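Local coordinates for cytochrome C-type biogenesis protein ccmF (Thermus thermophilus, PDB 6ZMQ), which is a membrane-bound heme lyase of cytochrome c maturation that carries heme b and probably takes part in moving heme across the membrane toward apocytochrome c, at residues A[183-193]-A[233-244]; A[224-232]-A[639-647]. All coordinates share one frame; numbering follows the deposited sequence.

Interaction 1 of 2, residues A[183-193]-A[233-244]; sequences HWMMAVHPVLM and FLTAGKVAGMWW. With PTY (phosphatidylethanolamine), chain G.
H189 is a knob in the hole formed by G237, A240, G241 and W244 of the partner helix. With no side chain on G241, CD2 of the H189 ring comes to 3.5 Å from CA of G241. W244 walls the hollow in: its edge turns toward the face of H189 in an offset edge-to-face pair, planes at 60°. Helices 185-193 and 233-244 run antiparallel at 149° with axes 8.5 Å apart, and G237 and G241 have the GxxxG spacing familiar from closely packed transmembrane helices. M193 also uses G237, its CE lying 3.7 Å from C of G237. Farther along, M185 is a flexible bump fitted between two indoles. CB of M185 lies over the five-membered ring of W244 in a CH-pi contact, 4.3 Å from the centroid; with CG anti to the backbone N (chi1 -167°) and bends at chi2 and chi3, SD is carried on to the edge of W243, 3.5 Å from CE3, while W243 itself packs edge-to-face with W631. L192 packs its CD1 against CB of A236 at 3.7 Å, and a phosphatidylethanolamine tail continues that apolar surface across A236 and one face of F233.

Interaction 2 of 2, residues A[224-232]-A[639-647]; sequences RWWTLIAWG and LGTLYILWP. With PTY (phosphatidylethanolamine), chain F.
Helices 224-232 and 639-644 lie antiparallel at 168°, their axes 10.9 Å apart, drawing nearest where CA of G232 lies 6.8 Å from CA of T641. This wide spacing is bridged by branched aliphatic side chains, which suit a seam with no polar partner to find. L228 reaches straight across: with CG anti to its backbone N (chi1 174°), it puts CD2 3.7 Å from CG2 of I644 and turns CD1 toward the methyl of T641. L645, the first residue to leave helical geometry, forks around its neighbours, CD2 lying 3.6 Å from CE3 of W225 while CD1 rests near CG1 of I229. W225 also meets I644, whose CG2 approaches the indole rim in the ring plane. Over one face of W225 runs R224, its guanidinium plane 3.3 Å from CZ3 of W225 and its NH2 hydrogen-bonded to O2D of the heme, where R502 comes close as well. T641 OG1 lies in plane at the rim of W231, whose NE1 bonds to T272. On another side of helix 224-232, W226 lays one face against a phosphatidylethanolamine, the glycerol carbon C1 standing 3.5 Å above the ring, and also packs on V202 and P203. An alanine in place of W226 would probably leave the lipid's glycerol and phosphate region without its flat support and open a gap beside helix 185-213. Because the two segments meet mainly through apolar side chains and the rims of indoles, their fit rests on shape rather than on polar pairing, and the polar ends of R224 and W225 are left to bind heme and, weakly, the lipid whose tail reaches L192 and F233; R224, L228, W231 and I644 also line the heme pocket.

Overall arrangement
Helix 224-247 serves both contacts, its first turns in interaction 2 and the following ones in interaction 1; the two centres lie about 17 Å apart. Both are largely buried, but interaction 1 sits nearer the middle of the chain and covers more than twice the area, with M186 the one exposed residue among those that touch. It joins neighbouring helices of the cytochrome c assembly family region, whereas interaction 2 ties that region to the C-terminal CcmF helix 627-644. Glycines allow close, aromatic-rich interlocking in interaction 1, away from heme; interaction 2 is a looser aliphatic seam flanked by heme and lipid headgroup. One lipid spans both, with its headgroup near W225 and an acyl tail along L192 and F233.

Interaction 1 of 2, residues A[183-193]-A[233-244]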
# COMPACT_ATOMS: atom_id res chain seq x y z
N HIS A 183 2.76 16.27 -9.34
CA HIS A 183 3.66 15.54 -8.46
C HIS A 183 3.87 14.13 -8.99
O HIS A 183 3.03 13.58 -9.69
CB HIS A 183 3.16 15.48 -7.01
CG HIS A 183 4.21 15.09 -6.01
ND1 HIS A 183 5.21 15.95 -5.61
CD2 HIS A 183 4.41 13.95 -5.31
CE1 HIS A 183 5.98 15.35 -4.71
NE2 HIS A 183 5.51 14.13 -4.52
N TRP A 184 5.03 13.57 -8.64
CA TRP A 184 5.52 12.30 -9.13
C TRP A 184 4.95 11.09 -8.39
O TRP A 184 4.99 9.98 -8.94
CB TRP A 184 7.06 12.28 -9.07
CG TRP A 184 7.74 13.09 -7.94
CD1 TRP A 184 7.94 14.45 -7.88
CD2 TRP A 184 8.30 12.56 -6.73
NE1 TRP A 184 8.58 14.78 -6.71
CE2 TRP A 184 8.82 13.64 -5.99
CE3 TRP A 184 8.42 11.27 -6.20
CZ2 TRP A 184 9.44 13.48 -4.75
CZ3 TRP A 184 9.04 11.11 -4.97
CH2 TRP A 184 9.54 12.21 -4.26
N MET A 185 4.43 11.27 -7.17
CA MET A 185 3.90 10.14 -6.41
C MET A 185 2.60 9.62 -7.01
O MET A 185 2.30 8.43 -6.90
CB MET A 185 3.75 10.49 -4.93
CG MET A 185 3.52 9.28 -3.99
SD MET A 185 4.38 9.43 -2.42
CE MET A 185 6.07 9.27 -2.99
N MET A 186 1.86 10.47 -7.75
CA MET A 186 0.72 9.99 -8.55
C MET A 186 1.16 9.06 -9.69
O MET A 186 0.32 8.34 -10.25
CB MET A 186 -0.09 11.18 -9.07
CG MET A 186 -1.59 10.85 -9.30
SD MET A 186 -2.61 12.02 -10.22
CE MET A 186 -2.92 13.24 -8.93
N ALA A 187 2.44 9.05 -10.02
CA ALA A 187 3.08 7.97 -10.76
C ALA A 187 3.41 6.76 -9.89
O ALA A 187 3.08 5.63 -10.27
CB ALA A 187 4.37 8.49 -11.39
N VAL A 188 4.03 6.96 -8.72
CA VAL A 188 4.67 5.83 -8.04
C VAL A 188 3.82 5.21 -6.92
O VAL A 188 4.07 4.06 -6.55
CB VAL A 188 6.08 6.21 -7.53
CG1 VAL A 188 6.87 6.92 -8.63
CG2 VAL A 188 6.02 7.05 -6.27
N HIS A 189 2.84 5.93 -6.38
CA HIS A 189 1.85 5.30 -5.51
C HIS A 189 0.95 4.25 -6.20
O HIS A 189 0.55 3.31 -5.50
CB HIS A 189 1.03 6.40 -4.81
CG HIS A 189 -0.01 5.91 -3.85
ND1 HIS A 189 -1.26 5.51 -4.25
CD2 HIS A 189 0.02 5.80 -2.51
CE1 HIS A 189 -1.97 5.16 -3.18
NE2 HIS A 189 -1.21 5.33 -2.11
N PRO A 190 0.55 4.37 -7.49
CA PRO A 190 -0.11 3.21 -8.13
C PRO A 190 0.73 1.94 -8.21
O PRO A 190 0.26 0.89 -7.74
CB PRO A 190 -0.46 3.74 -9.52
CG PRO A 190 -0.76 5.16 -9.29
CD PRO A 190 0.23 5.60 -8.26
N VAL A 191 1.96 2.01 -8.74
CA VAL A 191 2.78 0.82 -9.03
C VAL A 191 3.17 0.09 -7.75
O VAL A 191 3.18 -1.15 -7.73
CB VAL A 191 4.04 1.22 -9.82
CG1 VAL A 191 4.67 -0.00 -10.50
CG2 VAL A 191 3.73 2.31 -10.82
N LEU A 192 3.37 0.85 -6.67
CA LEU A 192 3.65 0.33 -5.33
C LEU A 192 2.57 -0.61 -4.83
O LEU A 192 2.86 -1.55 -4.06
CB LEU A 192 3.80 1.50 -4.35
CG LEU A 192 5.21 1.88 -3.92
CD1 LEU A 192 5.65 0.80 -3.00
CD2 LEU A 192 6.19 2.01 -5.07
N MET A 193 1.32 -0.38 -5.23
CA MET A 193 0.30 -1.34 -4.86
C MET A 193 0.15 -2.47 -5.88
O MET A 193 -0.16 -3.60 -5.48
CB MET A 193 -1.02 -0.62 -4.58
CG MET A 193 -1.06 -0.23 -3.12
SD MET A 193 -2.38 0.78 -2.48
CE MET A 193 -1.34 2.00 -1.71
N PHE A 233 5.82 -3.72 -0.22
CA PHE A 233 5.28 -2.82 -1.22
C PHE A 233 3.94 -2.23 -0.77
O PHE A 233 3.68 -1.04 -0.99
CB PHE A 233 5.16 -3.56 -2.55
CG PHE A 233 6.48 -3.68 -3.29
CD1 PHE A 233 7.32 -2.58 -3.40
CD2 PHE A 233 6.90 -4.90 -3.83
CE1 PHE A 233 8.53 -2.67 -4.07
CE2 PHE A 233 8.13 -4.99 -4.49
CZ PHE A 233 8.93 -3.88 -4.61
N LEU A 234 3.12 -3.02 -0.06
CA LEU A 234 1.90 -2.50 0.57
C LEU A 234 2.19 -1.46 1.65
O LEU A 234 1.49 -0.44 1.72
CB LEU A 234 1.06 -3.64 1.15
CG LEU A 234 -0.16 -4.15 0.37
CD1 LEU A 234 0.15 -4.66 -0.98
CD2 LEU A 234 -0.85 -5.25 1.17
N THR A 235 3.18 -1.70 2.53
CA THR A 235 3.43 -0.76 3.61
C THR A 235 4.06 0.53 3.08
O THR A 235 3.72 1.62 3.55
CB THR A 235 4.25 -1.40 4.76
OG1 THR A 235 4.19 -0.57 5.93
CG2 THR A 235 5.71 -1.72 4.45
N ALA A 236 4.95 0.42 2.08
CA ALA A 236 5.51 1.61 1.45
C ALA A 236 4.44 2.40 0.69
O ALA A 236 4.47 3.64 0.67
CB ALA A 236 6.67 1.23 0.54
N GLY A 237 3.47 1.70 0.09
CA GLY A 237 2.34 2.38 -0.53
C GLY A 237 1.45 3.13 0.45
O GLY A 237 1.03 4.26 0.18
N LYS A 238 1.14 2.51 1.60
CA LYS A 238 0.27 3.17 2.58
C LYS A 238 0.96 4.36 3.25
O LYS A 238 0.36 5.43 3.40
CB LYS A 238 -0.24 2.17 3.61
CG LYS A 238 -1.44 2.64 4.51
CD LYS A 238 -2.53 3.56 3.88
CE LYS A 238 -3.34 3.03 2.67
NZ LYS A 238 -4.04 4.17 1.99
N VAL A 239 2.24 4.19 3.64
CA VAL A 239 3.00 5.30 4.21
C VAL A 239 3.23 6.42 3.17
O VAL A 239 3.13 7.61 3.50
CB VAL A 239 4.33 4.77 4.81
CG1 VAL A 239 5.18 5.89 5.36
CG2 VAL A 239 4.05 3.80 5.96
N ALA A 240 3.45 6.05 1.90
CA ALA A 240 3.65 7.03 0.84
C ALA A 240 2.36 7.79 0.53
O ALA A 240 2.41 9.01 0.29
CB ALA A 240 4.18 6.33 -0.41
N GLY A 241 1.21 7.11 0.54
CA GLY A 241 -0.07 7.78 0.39
C GLY A 241 -0.39 8.72 1.53
O GLY A 241 -0.95 9.81 1.31
N MET A 242 -0.02 8.33 2.76
CA MET A 242 -0.10 9.22 3.92
C MET A 242 0.72 10.50 3.75
O MET A 242 0.20 11.61 3.96
CB MET A 242 0.38 8.49 5.17
CG MET A 242 -0.67 7.83 6.04
SD MET A 242 0.21 6.81 7.23
CE MET A 242 -0.62 7.24 8.75
N TRP A 243 2.00 10.35 3.35
CA TRP A 243 2.90 11.49 3.17
C TRP A 243 2.41 12.41 2.06
O TRP A 243 2.49 13.64 2.18
CB TRP A 243 4.32 11.01 2.84
CG TRP A 243 5.24 12.13 2.36
CD1 TRP A 243 5.96 12.99 3.15
CD2 TRP A 243 5.50 12.53 1.00
NE1 TRP A 243 6.65 13.88 2.37
CE2 TRP A 243 6.38 13.63 1.05
CE3 TRP A 243 5.07 12.07 -0.24
CZ2 TRP A 243 6.85 14.26 -0.10
CZ3 TRP A 243 5.53 12.71 -1.39
CH2 TRP A 243 6.42 13.79 -1.31
N TRP A 244 1.90 11.82 0.98
CA TRP A 244 1.48 12.59 -0.17
C TRP A 244 0.19 13.35 0.12
O TRP A 244 0.05 14.52 -0.25
CB TRP A 244 1.35 11.63 -1.36
CG TRP A 244 0.74 12.16 -2.61
CD1 TRP A 244 0.78 13.43 -3.09
CD2 TRP A 244 0.03 11.39 -3.56
NE1 TRP A 244 0.11 13.51 -4.27
CE2 TRP A 244 -0.36 12.27 -4.59
CE3 TRP A 244 -0.33 10.04 -3.65
CZ2 TRP A 244 -1.09 11.84 -5.68
CZ3 TRP A 244 -1.03 9.62 -4.74
CH2 TRP A 244 -1.43 10.52 -5.73
C1 PTY G . 16.36 -11.46 -1.82
C2 PTY G . 17.08 -17.72 2.89
C3 PTY G . 16.62 -17.90 1.44
O4 PTY G . 15.18 -10.75 -2.05
C5 PTY G . 15.90 -14.02 -1.62
C6 PTY G . 16.38 -12.84 -2.51
O7 PTY G . 17.67 -13.07 -3.01
C8 PTY G . 17.78 -13.02 -4.41
O10 PTY G . 17.12 -13.74 -5.08
C11 PTY G . 18.75 -12.04 -5.07
C12 PTY G . 18.07 -11.26 -6.19
C13 PTY G . 18.92 -10.03 -6.55
C14 PTY G . 18.24 -8.76 -6.06
C15 PTY G . 18.81 -8.34 -4.70
C16 PTY G . 18.26 -6.95 -4.37
C17 PTY G . 18.65 -6.57 -2.94
C18 PTY G . 17.92 -5.30 -2.52
C19 PTY G . 18.18 -4.15 -3.50
C20 PTY G . 17.10 -3.08 -3.32
C21 PTY G . 17.56 -1.81 -4.04
C22 PTY G . 16.60 -0.64 -3.82
C23 PTY G . 16.36 -0.40 -2.33
C24 PTY G . 15.23 0.62 -2.13
C25 PTY G . 13.97 0.21 -2.89
C26 PTY G . 13.20 1.50 -3.18
C27 PTY G . 12.51 1.38 -4.54
C28 PTY G . 12.34 2.78 -5.11
C29 PTY G . 12.97 2.79 -6.50
C30 PTY G . 15.17 -9.81 -3.11
C31 PTY G . 15.09 -8.30 -2.86
O30 PTY G . 15.23 -10.21 -4.22
C32 PTY G . 14.35 -7.59 -4.00
C33 PTY G . 14.54 -6.07 -3.99
C34 PTY G . 13.21 -5.35 -3.76
C35 PTY G . 12.92 -5.24 -2.26
C36 PTY G . 12.30 -3.89 -1.89
C37 PTY G . 10.91 -4.09 -1.30
C38 PTY G . 10.92 -3.89 0.21
C39 PTY G . 11.34 -2.46 0.57
C40 PTY G . 10.14 -1.54 0.40
C41 PTY G . 10.63 -0.13 0.10
C42 PTY G . 10.07 0.25 -1.27
C43 PTY G . 9.87 1.76 -1.36
C44 PTY G . 9.22 2.11 -2.70
P1 PTY G . 17.18 -15.87 -0.15
O11 PTY G . 16.17 -16.71 0.86
O12 PTY G . 18.54 -15.83 0.50
O13 PTY G . 17.34 -16.64 -1.43
O14 PTY G . 16.68 -14.32 -0.48
N1 PTY G . 16.22 -18.50 3.76

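Interaction 2 of 2, residues A[224-232]-A[639-647]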
# COMPACT_ATOMS: atom_id res chain seq x y z
N ARG A 224 7.72 -17.52 0.98
CA ARG A 224 7.81 -16.55 2.08
C ARG A 224 8.30 -15.18 1.64
O ARG A 224 7.84 -14.15 2.17
CB ARG A 224 8.71 -17.19 3.16
CG ARG A 224 9.31 -16.28 4.22
CD ARG A 224 10.79 -15.90 3.97
NE ARG A 224 11.50 -15.31 5.11
CZ ARG A 224 11.21 -14.16 5.72
NH1 ARG A 224 11.87 -13.84 6.83
NH2 ARG A 224 10.29 -13.32 5.27
N TRP A 225 9.16 -15.13 0.63
CA TRP A 225 9.78 -13.86 0.26
C TRP A 225 8.82 -13.01 -0.56
O TRP A 225 8.86 -11.78 -0.48
CB TRP A 225 11.10 -14.12 -0.47
CG TRP A 225 12.23 -14.58 0.47
CD1 TRP A 225 12.98 -15.71 0.32
CD2 TRP A 225 12.73 -13.93 1.66
NE1 TRP A 225 13.89 -15.82 1.34
CE2 TRP A 225 13.77 -14.74 2.17
CE3 TRP A 225 12.40 -12.75 2.35
CZ2 TRP A 225 14.47 -14.42 3.32
CZ3 TRP A 225 13.11 -12.43 3.49
CH2 TRP A 225 14.13 -13.26 3.97
N TRP A 226 7.93 -13.65 -1.33
CA TRP A 226 6.86 -12.91 -2.02
C TRP A 226 5.86 -12.34 -1.03
O TRP A 226 5.33 -11.25 -1.24
CB TRP A 226 6.11 -13.81 -3.00
CG TRP A 226 6.84 -14.10 -4.24
CD1 TRP A 226 6.85 -13.38 -5.39
CD2 TRP A 226 7.64 -15.26 -4.49
NE1 TRP A 226 7.62 -14.01 -6.35
CE2 TRP A 226 8.12 -15.16 -5.81
CE3 TRP A 226 8.02 -16.36 -3.72
CZ2 TRP A 226 8.96 -16.12 -6.38
CZ3 TRP A 226 8.85 -17.32 -4.28
CH2 TRP A 226 9.31 -17.19 -5.60
N THR A 227 5.61 -13.06 0.07
CA THR A 227 4.73 -12.55 1.12
C THR A 227 5.34 -11.33 1.81
O THR A 227 4.66 -10.30 1.95
CB THR A 227 4.45 -13.65 2.15
OG1 THR A 227 5.62 -13.89 2.94
CG2 THR A 227 4.07 -14.93 1.44
N LEU A 228 6.63 -11.40 2.16
CA LEU A 228 7.29 -10.25 2.80
C LEU A 228 7.43 -9.07 1.83
O LEU A 228 7.10 -7.94 2.20
CB LEU A 228 8.67 -10.62 3.35
CG LEU A 228 9.45 -9.41 3.88
CD1 LEU A 228 8.83 -8.75 5.13
CD2 LEU A 228 10.91 -9.67 4.05
N ILE A 229 7.84 -9.33 0.59
CA ILE A 229 8.05 -8.28 -0.41
C ILE A 229 6.72 -7.65 -0.84
O ILE A 229 6.63 -6.43 -1.02
CB ILE A 229 8.86 -8.87 -1.59
CG1 ILE A 229 10.37 -8.74 -1.28
CG2 ILE A 229 8.47 -8.31 -2.95
CD1 ILE A 229 11.30 -9.57 -2.16
N ALA A 230 5.65 -8.45 -0.90
CA ALA A 230 4.31 -7.94 -1.19
C ALA A 230 3.81 -7.04 -0.08
O ALA A 230 3.23 -5.97 -0.34
CB ALA A 230 3.33 -9.10 -1.35
N TRP A 231 4.05 -7.44 1.18
CA TRP A 231 3.69 -6.59 2.30
C TRP A 231 4.58 -5.35 2.39
O TRP A 231 4.13 -4.31 2.87
CB TRP A 231 3.79 -7.39 3.59
CG TRP A 231 3.42 -6.63 4.81
CD1 TRP A 231 2.19 -6.54 5.36
CD2 TRP A 231 4.29 -5.83 5.64
NE1 TRP A 231 2.22 -5.74 6.48
CE2 TRP A 231 3.50 -5.29 6.67
CE3 TRP A 231 5.66 -5.51 5.60
CZ2 TRP A 231 4.02 -4.47 7.64
CZ3 TRP A 231 6.17 -4.68 6.58
CH2 TRP A 231 5.35 -4.18 7.60
N GLY A 232 5.84 -5.45 1.97
CA GLY A 232 6.71 -4.29 1.96
C GLY A 232 6.29 -3.26 0.94
O GLY A 232 6.34 -2.05 1.21
N LEU A 639 14.26 1.06 5.81
CA LEU A 639 15.60 0.54 6.09
C LEU A 639 15.64 -0.60 7.10
O LEU A 639 16.74 -0.99 7.52
CB LEU A 639 16.51 1.69 6.54
CG LEU A 639 17.07 2.66 5.48
CD1 LEU A 639 16.30 3.96 5.31
CD2 LEU A 639 18.50 2.98 5.86
N GLY A 640 14.49 -1.10 7.57
CA GLY A 640 14.45 -2.38 8.26
C GLY A 640 13.97 -3.58 7.45
O GLY A 640 14.56 -4.67 7.52
N THR A 641 12.87 -3.39 6.71
CA THR A 641 12.36 -4.44 5.83
C THR A 641 13.34 -4.72 4.69
O THR A 641 13.44 -5.86 4.21
CB THR A 641 10.96 -4.03 5.33
OG1 THR A 641 10.09 -3.92 6.46
CG2 THR A 641 10.33 -5.03 4.35
N LEU A 642 14.11 -3.70 4.27
CA LEU A 642 15.25 -3.97 3.40
C LEU A 642 16.34 -4.78 4.11
O LEU A 642 17.08 -5.51 3.45
CB LEU A 642 15.82 -2.67 2.85
CG LEU A 642 14.97 -1.99 1.78
CD1 LEU A 642 15.34 -0.52 1.66
CD2 LEU A 642 15.16 -2.68 0.45
N TYR A 643 16.46 -4.66 5.44
CA TYR A 643 17.50 -5.41 6.15
C TYR A 643 17.09 -6.87 6.35
O TYR A 643 17.96 -7.73 6.54
CB TYR A 643 17.85 -4.74 7.49
CG TYR A 643 19.15 -5.24 8.12
CD1 TYR A 643 20.37 -4.65 7.78
CD2 TYR A 643 19.18 -6.31 9.02
CE1 TYR A 643 21.56 -5.10 8.32
CE2 TYR A 643 20.37 -6.77 9.55
CZ TYR A 643 21.56 -6.15 9.20
OH TYR A 643 22.75 -6.58 9.73
N ILE A 644 15.78 -7.16 6.35
CA ILE A 644 15.36 -8.57 6.32
C ILE A 644 15.82 -9.23 5.02
O ILE A 644 16.27 -10.39 5.01
CB ILE A 644 13.83 -8.70 6.51
CG1 ILE A 644 13.35 -7.84 7.69
CG2 ILE A 644 13.44 -10.18 6.68
CD1 ILE A 644 13.41 -8.51 9.05
N LEU A 645 15.77 -8.49 3.91
CA LEU A 645 16.40 -8.88 2.66
C LEU A 645 17.91 -8.60 2.73
O LEU A 645 18.45 -8.14 3.74
CB LEU A 645 15.74 -8.13 1.51
CG LEU A 645 14.21 -8.26 1.58
CD1 LEU A 645 13.52 -7.18 0.80
CD2 LEU A 645 13.76 -9.63 1.11
N TRP A 646 18.62 -8.88 1.64
CA TRP A 646 20.05 -8.60 1.64
C TRP A 646 20.31 -7.14 1.26
O TRP A 646 19.79 -6.67 0.24
CB TRP A 646 20.80 -9.55 0.70
CG TRP A 646 22.20 -9.87 1.16
CD1 TRP A 646 22.58 -10.89 1.98
CD2 TRP A 646 23.41 -9.18 0.80
NE1 TRP A 646 23.94 -10.87 2.17
CE2 TRP A 646 24.47 -9.83 1.45
CE3 TRP A 646 23.69 -8.07 -0.00
CZ2 TRP A 646 25.80 -9.42 1.33
CZ3 TRP A 646 25.01 -7.65 -0.13
CH2 TRP A 646 26.05 -8.33 0.53
N PRO A 647 21.05 -6.38 2.09
CA PRO A 647 21.42 -4.98 1.81
C PRO A 647 22.23 -4.80 0.53
O PRO A 647 22.08 -3.76 -0.11
CB PRO A 647 22.27 -4.58 3.03
CG PRO A 647 22.57 -5.83 3.76
CD PRO A 647 21.49 -6.80 3.43
C1 PTY F . 11.10 -13.23 -5.26
C2 PTY F . 11.63 -18.90 -0.37
C3 PTY F . 12.33 -18.79 -1.72
O4 PTY F . 10.60 -12.31 -6.19
C5 PTY F . 13.01 -14.84 -4.84
C6 PTY F . 12.42 -13.78 -5.79
O7 PTY F . 13.31 -12.70 -5.87
C8 PTY F . 14.06 -12.56 -7.04
O10 PTY F . 14.61 -13.49 -7.53
C11 PTY F . 14.19 -11.18 -7.70
C12 PTY F . 14.81 -11.31 -9.09
C13 PTY F . 14.92 -9.95 -9.79
C14 PTY F . 15.83 -9.00 -9.01
C15 PTY F . 16.26 -7.83 -9.89
C16 PTY F . 16.60 -6.65 -8.98
C17 PTY F . 16.40 -5.31 -9.70
C18 PTY F . 15.18 -4.51 -9.20
C19 PTY F . 14.90 -4.66 -7.70
C20 PTY F . 14.49 -3.32 -7.09
C21 PTY F . 13.10 -2.88 -7.57
C22 PTY F . 12.75 -1.54 -6.92
C23 PTY F . 11.23 -1.33 -6.82
C24 PTY F . 10.79 -0.27 -7.84
C25 PTY F . 9.87 0.76 -7.18
C26 PTY F . 9.63 1.95 -8.11
C27 PTY F . 9.30 3.19 -7.29
C28 PTY F . 9.74 4.43 -8.07
C29 PTY F . 10.20 5.52 -7.12
C30 PTY F . 9.91 -11.22 -5.66
C31 PTY F . 9.54 -10.03 -6.54
O30 PTY F . 9.59 -11.22 -4.51
C32 PTY F . 10.74 -9.40 -7.26
C33 PTY F . 10.28 -8.11 -7.94
C34 PTY F . 11.27 -6.98 -7.67
C35 PTY F . 10.51 -5.66 -7.64
C36 PTY F . 9.97 -5.36 -9.04
C37 PTY F . 9.90 -3.84 -9.28
C38 PTY F . 9.38 -3.53 -10.68
C39 PTY F . 9.22 -2.02 -10.90
C40 PTY F . 9.59 -1.67 -12.34
C41 PTY F . 9.62 -0.16 -12.54
C42 PTY F . 11.02 0.36 -12.23
C43 PTY F . 11.62 0.96 -13.50
C44 PTY F . 12.66 2.00 -13.08
P1 PTY F . 12.66 -17.24 -3.82
O11 PTY F . 12.13 -17.52 -2.28
O12 PTY F . 12.21 -18.39 -4.69
O13 PTY F . 14.17 -17.24 -3.82
O14 PTY F . 12.08 -15.80 -4.41
N1 PTY F . 12.10 -20.09 0.32